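Local coordinates for protein Phospholipase/Carboxylesterase (Haliangium ochraceum, PDB 4Q82) that probably hydrolyses carboxylic ester bonds, as a phospholipase or carboxylesterase of the alpha/beta-hydrolase fold, at residues 209-213 against 266-271; 226-231 against 243-247. All blocks are in the same frame, centred on the assembly; numbering follows the deposited sequence. Where two conformers were deposited one is given.

Interaction 1 of 2, residues 209-213 against 266-271; sequences PIWGF and HDIYAW
The Trp-211 ring carries Ile-268 on one face, with CG2 4.3 Å from the centroid of its six-membered ring. Phe-213 CZ lies over the rim of that same face. At the edge of Trp-211 sit His-266 ND1, 3.7 Å from CZ2, and Trp-271 CB, 3.6 Å from CZ3. The CE3/CZ3 edge of Trp-211 points at the face of the five-membered ring of Trp-271, planes at 74°. Trp-211 CB sits over the six-membered ring of Trp-271 as a CH-pi contact, 4.0 Å from its centroid. The rim of Trp-271 reaches the strand backbone, where CH2 is 3.5 Å from Trp-211 N. Trp-211 CG is anti to the backbone N (chi1 -168°). That carries the ring off strand 210-215 of the central alpha/beta-hydrolase sheet and against the start of helix 268-273. Its NE1 bonds to Thr-246 OG1 on the next strand. Phe-213 points an edge at the His-266 face in an offset edge-to-face pair, with Phe-213 CE2 3.9 Å from His-266 CG. Phe-213 CZ also touches Ile-268 CG2. Asp-267 is the N-cap of the helix. Its OD1 takes a nearly straight bond from Ala-270 N (3.0 Å), from above the carboxylate plane.

Interaction 2 of 2, residues 226-231 against 243-247; sequences TIEPMN and QQLTV
The side-chain amide of Gln-243 is held at both ends, and the selenomethionine methyl of Met-230 rests against it, with CE 3.5 Å from OE1. That OE1 accepts from Ile-210 N, while NE2 donates to Val-208 O and, weakly, to Ala-206 O. These bonds fix the rotation of the amide, so its oxygen is the atom that faces the methyl. Met-230 is bent at chi2 (-47°) and chi3 (-43°), which curls CE back to the strand backbone. There Met-230 CE lies 3.4 Å from Gln-244 O. The two side chains Met-230 and Gln-243 meet at about a right angle. The segments belong to a beta-alpha-beta crossover: strand 210-215, helix 224-235, strand 243-248. The axes of 226-231 and 243-247 approach to 8.4 Å and run roughly antiparallel. The first side-chain bond of Leu-245 points toward the helix. Its CG lies anti to the backbone N (chi1 166°), which carries the branch out to the helix, where the methyls meet different residues. Leu-245 CD1 touches both Thr-226 CG2 and Met-230 CG, 3.8 Å from each. Leu-245 CD2 reaches Asn-231 OD1 (3.5 Å). Leu-245 CB also packs on Met-230 CB. An alanine at Leu-245 would keep the CB contact but would probably open a gap between Thr-226, Met-230 and Asn-231, leaving the Met-230 side chain freer to turn. Further along the strand, Val-247 CG2 meets Ile-227 CG1 at 3.7 Å. Thr-226 OG1 bonds to His-214 ND1, on strand 210-215.

Overall arrangement
The centres of the two interactions lie about 11 Å apart, and both reach the same mixed sheet. Strand 210-215 serves interaction 1, and its parallel neighbour 243-248, the outermost strand at that end, serves interaction 2. Along the chain the order is strand 210-215, helix 224-235, strand 243-248, then helix 268-273, so interaction 2 forms within the segment spanned by interaction 1. Gly-212 O and Thr-246 N lie 2.9 Å apart in a probable backbone hydrogen bond between the strands. Helices 224-235 and 268-273 pack on opposite faces of the sheet, so strands 210-215 and 243-248 are covered on both sides, as in the alpha/beta-hydrolase sandwich.

Interaction 1 of 2, residues 209-213 against 266-271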
loop_
_atom_site.group_PDB
_atom_site.type_symbol
_atom_site.label_atom_id
_atom_site.label_comp_id
_atom_site.label_asym_id
_atom_site.label_seq_id
_atom_site.Cartn_x
_atom_site.Cartn_y
_atom_site.Cartn_z
ATOM N N PRO A 209 4.823 -9.237 8.013
ATOM C CA PRO A 209 5.305 -9.695 6.707
ATOM C C PRO A 209 5.474 -8.508 5.773
ATOM O O PRO A 209 4.533 -7.715 5.637
ATOM C CB PRO A 209 4.190 -10.638 6.205
ATOM C CG PRO A 209 3.303 -10.891 7.391
ATOM C CD PRO A 209 3.453 -9.698 8.303
ATOM N N ILE A 210 6.658 -8.362 5.181
ATOM C CA ILE A 210 6.921 -7.260 4.268
ATOM C C ILE A 210 7.599 -7.756 2.984
ATOM O O ILE A 210 8.495 -8.612 3.026
ATOM C CB ILE A 210 7.816 -6.169 4.926
ATOM C CG1 ILE A 210 7.205 -5.706 6.254
ATOM C CG2 ILE A 210 8.002 -4.993 3.926
ATOM C CD1 ILE A 210 8.105 -4.728 7.063
ATOM N N TRP A 211 7.142 -7.243 1.844
ATOM C CA TRP A 211 7.840 -7.449 0.582
ATOM C C TRP A 211 8.305 -6.083 0.102
ATOM O O TRP A 211 7.488 -5.212 -0.234
ATOM C CB TRP A 211 6.927 -8.119 -0.446
ATOM C CG TRP A 211 7.619 -8.635 -1.683
ATOM C CD1 TRP A 211 8.880 -8.336 -2.118
ATOM C CD2 TRP A 211 7.059 -9.541 -2.636
ATOM N NE1 TRP A 211 9.136 -9.015 -3.310
ATOM C CE2 TRP A 211 8.031 -9.769 -3.630
ATOM C CE3 TRP A 211 5.818 -10.193 -2.738
ATOM C CZ2 TRP A 211 7.804 -10.623 -4.722
ATOM C CZ3 TRP A 211 5.583 -11.037 -3.822
ATOM C CH2 TRP A 211 6.576 -11.250 -4.800
ATOM N N GLY A 212 9.621 -5.878 0.103
ATOM C CA GLY A 212 10.189 -4.605 -0.315
ATOM C C GLY A 212 10.732 -4.716 -1.729
ATOM O O GLY A 212 11.296 -5.761 -2.112
ATOM N N PHE A 213 10.549 -3.648 -2.503
ATOM C CA PHE A 213 10.969 -3.575 -3.923
ATOM C C PHE A 213 11.798 -2.332 -4.140
ATOM O O PHE A 213 11.431 -1.267 -3.618
ATOM C CB PHE A 213 9.773 -3.466 -4.878
ATOM C CG PHE A 213 8.964 -4.712 -5.004
ATOM C CD1 PHE A 213 8.037 -5.061 -4.027
ATOM C CD2 PHE A 213 9.121 -5.521 -6.119
ATOM C CE1 PHE A 213 7.261 -6.236 -4.145
ATOM C CE2 PHE A 213 8.357 -6.717 -6.261
ATOM C CZ PHE A 213 7.426 -7.059 -5.277
ATOM N N HIS A 266 6.118 -10.458 -10.462
ATOM C CA HIS A 266 6.070 -10.644 -9.014
ATOM C C HIS A 266 4.631 -10.508 -8.510
ATOM O O HIS A 266 4.093 -9.398 -8.447
ATOM C CB HIS A 266 6.959 -9.648 -8.307
ATOM C CG HIS A 266 8.410 -9.808 -8.656
ATOM N ND1 HIS A 266 9.206 -10.792 -8.092
ATOM C CD2 HIS A 266 9.195 -9.139 -9.537
ATOM C CE1 HIS A 266 10.433 -10.700 -8.587
ATOM N NE2 HIS A 266 10.456 -9.704 -9.468
ATOM N N ASP A 267 4.008 -11.625 -8.163
ATOM C CA ASP A 267 2.562 -11.553 -7.871
ATOM C C ASP A 267 2.351 -11.118 -6.437
ATOM O O ASP A 267 2.138 -11.937 -5.517
ATOM C CB ASP A 267 1.859 -12.877 -8.148
ATOM C CG ASP A 267 0.326 -12.743 -8.091
ATOM O OD1 ASP A 267 -0.202 -11.714 -7.598
ATOM O OD2 ASP A 267 -0.357 -13.673 -8.540
ATOM N N ILE A 268 2.412 -9.806 -6.254
ATOM C CA ILE A 268 2.254 -9.235 -4.929
ATOM C C ILE A 268 0.852 -9.470 -4.371
ATOM O O ILE A 268 0.702 -9.499 -3.164
ATOM C CB ILE A 268 2.541 -7.718 -4.921
ATOM C CG1 ILE A 268 1.691 -6.987 -5.967
ATOM C CG2 ILE A 268 4.050 -7.474 -5.155
ATOM C CD1 ILE A 268 1.723 -5.404 -5.803
ATOM N N TYR A 269 -0.158 -9.615 -5.238
ATOM C CA TYR A 269 -1.540 -9.795 -4.764
ATOM C C TYR A 269 -1.745 -11.186 -4.144
ATOM O O TYR A 269 -2.332 -11.319 -3.062
ATOM C CB TYR A 269 -2.532 -9.527 -5.912
ATOM C CG TYR A 269 -2.207 -8.171 -6.520
ATOM C CD1 TYR A 269 -2.297 -7.020 -5.754
ATOM C CD2 TYR A 269 -1.767 -8.048 -7.849
ATOM C CE1 TYR A 269 -1.942 -5.747 -6.267
ATOM C CE2 TYR A 269 -1.446 -6.768 -8.382
ATOM C CZ TYR A 269 -1.536 -5.638 -7.573
ATOM O OH TYR A 269 -1.198 -4.386 -8.073
ATOM N N ALA A 270 -1.254 -12.217 -4.809
ATOM C CA ALA A 270 -1.324 -13.549 -4.250
ATOM C C ALA A 270 -0.548 -13.605 -2.924
ATOM O O ALA A 270 -1.006 -14.220 -1.959
ATOM C CB ALA A 270 -0.785 -14.577 -5.251
ATOM N N TRP A 271 0.606 -12.942 -2.883
ATOM C CA TRP A 271 1.435 -12.942 -1.677
ATOM C C TRP A 271 0.700 -12.255 -0.521
ATOM O O TRP A 271 0.646 -12.795 0.592
ATOM C CB TRP A 271 2.796 -12.257 -1.927
ATOM C CG TRP A 271 3.685 -12.286 -0.697
ATOM C CD1 TRP A 271 4.462 -13.333 -0.253
ATOM C CD2 TRP A 271 3.847 -11.232 0.262
ATOM N NE1 TRP A 271 5.114 -12.975 0.923
ATOM C CE2 TRP A 271 4.748 -11.695 1.256
ATOM C CE3 TRP A 271 3.326 -9.933 0.374
ATOM C CZ2 TRP A 271 5.146 -10.895 2.344
ATOM C CZ3 TRP A 271 3.720 -9.146 1.458
ATOM C CH2 TRP A 271 4.623 -9.631 2.422
#

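Interaction 2 of 2, residues 226-231 against 243-247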
loop_
_atom_site.group_PDB
_atom_site.type_symbol
_atom_site.label_atom_id
_atom_site.label_comp_id
_atom_site.label_asym_id
_atom_site.label_seq_id
_atom_site.Cartn_x
_atom_site.Cartn_y
_atom_site.Cartn_z
ATOM N N THR A 226 15.648 0.164 0.965
ATOM C CA THR A 226 14.892 -1.088 0.997
ATOM C C THR A 226 15.809 -2.279 1.260
ATOM O O THR A 226 15.461 -3.198 1.990
ATOM C CB THR A 226 14.127 -1.313 -0.325
ATOM O OG1 THR A 226 13.235 -0.205 -0.527
ATOM C CG2 THR A 226 13.289 -2.628 -0.292
ATOM N N ILE A 227 16.993 -2.265 0.665
ATOM C CA ILE A 227 17.831 -3.452 0.721
ATOM C C ILE A 227 18.348 -3.732 2.141
ATOM O O ILE A 227 18.360 -4.885 2.582
ATOM C CB ILE A 227 19.016 -3.331 -0.274
ATOM C CG1 ILE A 227 18.477 -3.367 -1.723
ATOM C CG2 ILE A 227 20.046 -4.457 -0.041
ATOM C CD1 ILE A 227 19.520 -2.949 -2.761
ATOM N N GLU A 228 18.784 -2.690 2.851
ATOM C CA GLU A 228 19.325 -2.890 4.197
ATOM C C GLU A 228 18.249 -3.448 5.131
ATOM O O GLU A 228 18.474 -4.493 5.747
ATOM C CB GLU A 228 19.940 -1.600 4.780
ATOM C CG GLU A 228 20.426 -1.750 6.241
ATOM C CD GLU A 228 21.001 -0.462 6.850
ATOM O OE1 GLU A 228 20.286 0.226 7.617
ATOM O OE2 GLU A 228 22.181 -0.148 6.595
ATOM N N PRO A 229 17.079 -2.776 5.236
ATOM C CA PRO A 229 16.112 -3.362 6.168
ATOM C C PRO A 229 15.608 -4.738 5.725
ATOM O O PRO A 229 15.432 -5.573 6.602
ATOM C CB PRO A 229 14.969 -2.333 6.210
ATOM C CG PRO A 229 15.135 -1.507 4.994
ATOM C CD PRO A 229 16.608 -1.472 4.722
HETATM N N MSE A 230 15.420 -4.991 4.430
HETATM C CA MSE A 230 14.886 -6.301 4.063
HETATM C C MSE A 230 15.947 -7.367 4.320
HETATM O O MSE A 230 15.624 -8.468 4.791
HETATM C CB MSE A 230 14.429 -6.354 2.592
HETATM C CG MSE A 230 13.225 -5.505 2.223
HETATM SE SE MSE A 230 11.736 -5.672 3.462
HETATM C CE MSE A 230 11.746 -7.616 3.729
ATOM N N ASN A 231 17.219 -7.060 4.051
ATOM C CA ASN A 231 18.255 -8.043 4.387
ATOM C C ASN A 231 18.260 -8.344 5.887
ATOM O O ASN A 231 18.399 -9.493 6.298
ATOM C CB ASN A 231 19.647 -7.566 3.960
ATOM C CG ASN A 231 19.888 -7.698 2.466
ATOM O OD1 ASN A 231 19.197 -8.439 1.777
ATOM N ND2 ASN A 231 20.912 -7.009 1.977
ATOM N N GLN A 243 9.389 -12.661 4.739
ATOM C CA GLN A 243 10.063 -11.422 4.357
ATOM C C GLN A 243 10.606 -11.605 2.936
ATOM O O GLN A 243 11.231 -12.629 2.642
ATOM C CB GLN A 243 11.197 -11.098 5.353
ATOM C CG GLN A 243 10.760 -11.009 6.814
ATOM C CD GLN A 243 9.803 -9.857 7.065
ATOM O OE1 GLN A 243 9.706 -8.926 6.261
ATOM N NE2 GLN A 243 9.085 -9.916 8.176
ATOM N N GLN A 244 10.352 -10.654 2.043
ATOM C CA GLN A 244 10.847 -10.790 0.672
ATOM C C GLN A 244 11.460 -9.510 0.161
ATOM O O GLN A 244 11.027 -8.401 0.500
ATOM C CB GLN A 244 9.740 -11.205 -0.292
ATOM C CG GLN A 244 9.341 -12.668 -0.220
ATOM C CD GLN A 244 8.663 -13.075 -1.516
ATOM O OE1 GLN A 244 9.331 -13.331 -2.524
ATOM N NE2 GLN A 244 7.336 -13.065 -1.520
ATOM N N LEU A 245 12.487 -9.661 -0.662
ATOM C CA LEU A 245 13.165 -8.479 -1.219
ATOM C C LEU A 245 13.314 -8.667 -2.729
ATOM O O LEU A 245 13.795 -9.724 -3.187
ATOM C CB LEU A 245 14.548 -8.302 -0.573
ATOM C CG LEU A 245 15.487 -7.329 -1.291
ATOM C CD1 LEU A 245 14.955 -5.879 -1.192
ATOM C CD2 LEU A 245 16.931 -7.380 -0.734
ATOM N N THR A 246 12.946 -7.653 -3.498
ATOM C CA THR A 246 13.096 -7.720 -4.947
ATOM C C THR A 246 13.884 -6.519 -5.378
ATOM O O THR A 246 13.486 -5.400 -5.092
ATOM C CB THR A 246 11.739 -7.730 -5.648
ATOM O OG1 THR A 246 11.107 -8.980 -5.363
ATOM C CG2 THR A 246 11.905 -7.587 -7.174
ATOM N N VAL A 247 15.018 -6.755 -6.031
ATOM C CA VAL A 247 15.850 -5.652 -6.517
ATOM C C VAL A 247 15.886 -5.722 -8.035
ATOM O O VAL A 247 16.300 -6.730 -8.614
ATOM C CB VAL A 247 17.278 -5.720 -5.962
ATOM C CG1 VAL A 247 18.156 -4.590 -6.567
ATOM C CG2 VAL A 247 17.244 -5.575 -4.419
#